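Side-chain contact in nucleoprotein (Schmallenberg virus, PDB 4JNG), which encapsidates the viral RNA genome, protecting it from nucleases and forming with it the helical nucleocapsid that serves as template for transcription and replication: residues Val73-Asn76 / Gln80-Ser83. Numbering follows the deposited sequence.
Sequences VVNN and QYVS. With nucleotides of chain A.
Asn76 and Val82 meet the RNA together, where the chain leaves the two-stranded antiparallel hairpin 61-66/69-74 and doubles back through a short 3-10 segment in the loop leading to helix 93-110. The 2'-hydroxyl of U24 of chain A joins the two protein segments, which share no direct hydrogen bond. Asn76 ND2 donates to this O2' over 2.9 Å, with an angle of 156° at the hydrogen, and the same hydroxyl donates to Val82 O over 2.7 Å. Reading a ribose 2'-OH as both acceptor and donor is a contact DNA could not offer at this position. Asn76 ND2 also bonds to Asn84 O, a second anchor that should limit rotation of the amide. Tyr81 O lies over the flat face of this amide, above CG and 3.2 Å from it; with OD1 it makes no hydrogen bond, both being acceptors. The Tyr81 side chain points back toward 73-76, with CG anti to its own carbonyl carbon (chi1 -55°), so that CB and CD2 lie against the backbone O of Asn75. That oxygen approaches the ring obliquely, 3.3 Å from CD2. The ring of Phe78, in the turn between the segments, meets that of Tyr81 with planes at about 50°, and Pro60, just before strand 61-66, touches it too. Asn75 ND2 donates to Leu54 O, tying the loop to the end of helix 47-56, while OD1 accepts from the backbone N of His77, an RNA-binding residue. Val82 CG2 lies 3.4 Å from Asn76 O, which also receives a CA-H...O contact from Val82 CA, and comes near the ribose of U25 of chain A; CG1, anti to the backbone N, rests on that sugar, 3.5 Å from its O4'.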
loop_
_atom_site.group_PDB
_atom_site.type_symbol
_atom_site.label_atom_id
_atom_site.label_comp_id
_atom_site.label_asym_id
_atom_site.label_seq_id
_atom_site.Cartn_x
_atom_site.Cartn_y
_atom_site.Cartn_z
ATOM N N VAL B 73 -13.885 -9.477 24.084
ATOM C CA VAL B 73 -12.541 -9.251 23.571
ATOM C C VAL B 73 -12.274 -7.735 23.471
ATOM O O VAL B 73 -13.114 -6.980 22.986
ATOM C CB VAL B 73 -12.401 -9.918 22.181
ATOM C CG1 VAL B 73 -10.987 -9.779 21.635
ATOM C CG2 VAL B 73 -12.807 -11.399 22.246
ATOM N N VAL B 74 -11.107 -7.302 23.940
ATOM C CA VAL B 74 -10.636 -5.930 23.727
ATOM C C VAL B 74 -10.076 -5.808 22.307
ATOM O O VAL B 74 -9.206 -6.576 21.904
ATOM C CB VAL B 74 -9.582 -5.520 24.775
ATOM C CG1 VAL B 74 -8.942 -4.178 24.437
ATOM C CG2 VAL B 74 -10.238 -5.439 26.143
ATOM N N ASN B 75 -10.614 -4.850 21.558
ATOM C CA ASN B 75 -10.277 -4.658 20.159
ATOM C C ASN B 75 -9.281 -3.505 20.007
ATOM O O ASN B 75 -9.682 -2.341 19.992
ATOM C CB ASN B 75 -11.549 -4.378 19.355
ATOM C CG ASN B 75 -11.273 -4.075 17.888
ATOM O OD1 ASN B 75 -10.134 -4.193 17.406
ATOM N ND2 ASN B 75 -12.323 -3.679 17.166
ATOM N N ASN B 76 -7.996 -3.852 19.922
ATOM C CA ASN B 76 -6.911 -2.899 19.637
ATOM C C ASN B 76 -6.380 -3.062 18.207
ATOM O O ASN B 76 -5.317 -2.544 17.865
ATOM C CB ASN B 76 -5.768 -3.061 20.655
ATOM C CG ASN B 76 -5.967 -2.212 21.902
ATOM O OD1 ASN B 76 -7.070 -1.766 22.196
ATOM N ND2 ASN B 76 -4.887 -1.973 22.635
ATOM N N GLN B 80 -7.324 3.128 14.997
ATOM C CA GLN B 80 -7.533 4.139 16.038
ATOM C C GLN B 80 -7.275 3.612 17.459
ATOM O O GLN B 80 -6.812 4.361 18.327
ATOM C CB GLN B 80 -8.965 4.675 15.928
ATOM C CG GLN B 80 -9.327 5.802 16.885
ATOM C CD GLN B 80 -10.750 6.296 16.681
ATOM O OE1 GLN B 80 -11.298 6.211 15.583
ATOM N NE2 GLN B 80 -11.352 6.823 17.740
ATOM N N TYR B 81 -7.569 2.331 17.685
ATOM C CA TYR B 81 -7.496 1.736 19.016
ATOM C C TYR B 81 -6.134 1.123 19.359
ATOM O O TYR B 81 -5.921 0.683 20.493
ATOM C CB TYR B 81 -8.601 0.667 19.173
ATOM C CG TYR B 81 -10.017 1.159 18.888
ATOM C CD1 TYR B 81 -10.374 2.502 19.056
ATOM C CD2 TYR B 81 -11.008 0.267 18.477
ATOM C CE1 TYR B 81 -11.665 2.937 18.794
ATOM C CE2 TYR B 81 -12.296 0.689 18.223
ATOM C CZ TYR B 81 -12.626 2.021 18.378
ATOM O OH TYR B 81 -13.922 2.422 18.120
ATOM N N VAL B 82 -5.202 1.107 18.407
ATOM C CA VAL B 82 -3.924 0.408 18.605
ATOM C C VAL B 82 -3.189 0.821 19.893
ATOM O O VAL B 82 -2.446 0.015 20.452
ATOM C CB VAL B 82 -2.986 0.546 17.380
ATOM C CG1 VAL B 82 -1.584 0.039 17.693
ATOM C CG2 VAL B 82 -3.544 -0.217 16.191
ATOM N N SER B 83 -3.394 2.046 20.382
ATOM C CA SER B 83 -2.762 2.447 21.643
ATOM C C SER B 83 -3.701 2.539 22.864
ATOM O O SER B 83 -3.287 3.010 23.919
ATOM C CB SER B 83 -1.947 3.738 21.457
ATOM O OG SER B 83 -2.759 4.832 21.069
ATOM P P U A 24 0.036 -7.355 25.233
ATOM O OP1 U A 24 -1.005 -8.431 25.392
ATOM O OP2 U A 24 1.390 -7.722 24.758
ATOM O "O5'" U A 24 -0.528 -6.250 24.241
ATOM C "C5'" U A 24 -1.732 -5.523 24.517
ATOM C "C4'" U A 24 -1.894 -4.406 23.517
ATOM O "O4'" U A 24 -0.938 -3.344 23.804
ATOM C "C3'" U A 24 -1.618 -4.769 22.066
ATOM O "O3'" U A 24 -2.734 -5.387 21.451
ATOM C "C2'" U A 24 -1.299 -3.405 21.466
ATOM O "O2'" U A 24 -2.421 -2.581 21.213
ATOM C "C1'" U A 24 -0.479 -2.776 22.589
ATOM N N1 U A 24 0.969 -3.008 22.475
ATOM C C2 U A 24 1.673 -2.211 21.593
ATOM O O2 U A 24 1.142 -1.354 20.908
ATOM N N3 U A 24 3.022 -2.466 21.534
ATOM C C4 U A 24 3.723 -3.410 22.253
ATOM O O4 U A 24 4.939 -3.516 22.089
ATOM C C5 U A 24 2.923 -4.196 23.142
ATOM C C6 U A 24 1.605 -3.976 23.219
ATOM P P U A 25 -2.532 -6.598 20.414
ATOM O OP1 U A 25 -3.858 -7.217 20.188
ATOM O OP2 U A 25 -1.390 -7.432 20.858
ATOM O "O5'" U A 25 -2.153 -5.839 19.070
ATOM C "C5'" U A 25 -3.062 -4.899 18.484
ATOM C "C4'" U A 25 -2.326 -4.060 17.474
ATOM O "O4'" U A 25 -1.214 -3.388 18.122
ATOM C "C3'" U A 25 -1.685 -4.839 16.339
ATOM O "O3'" U A 25 -2.671 -5.121 15.347
ATOM C "C2'" U A 25 -0.583 -3.887 15.880
ATOM O "O2'" U A 25 -1.071 -2.908 14.992
ATOM C "C1'" U A 25 -0.157 -3.229 17.194
ATOM N N1 U A 25 1.090 -3.735 17.799
ATOM C C2 U A 25 2.272 -3.123 17.418
ATOM O O2 U A 25 2.316 -2.221 16.600
ATOM N N3 U A 25 3.399 -3.613 18.028
ATOM C C4 U A 25 3.471 -4.625 18.962
ATOM O O4 U A 25 4.568 -4.951 19.421
ATOM C C5 U A 25 2.207 -5.203 19.310
ATOM C C6 U A 25 1.087 -4.746 18.736
#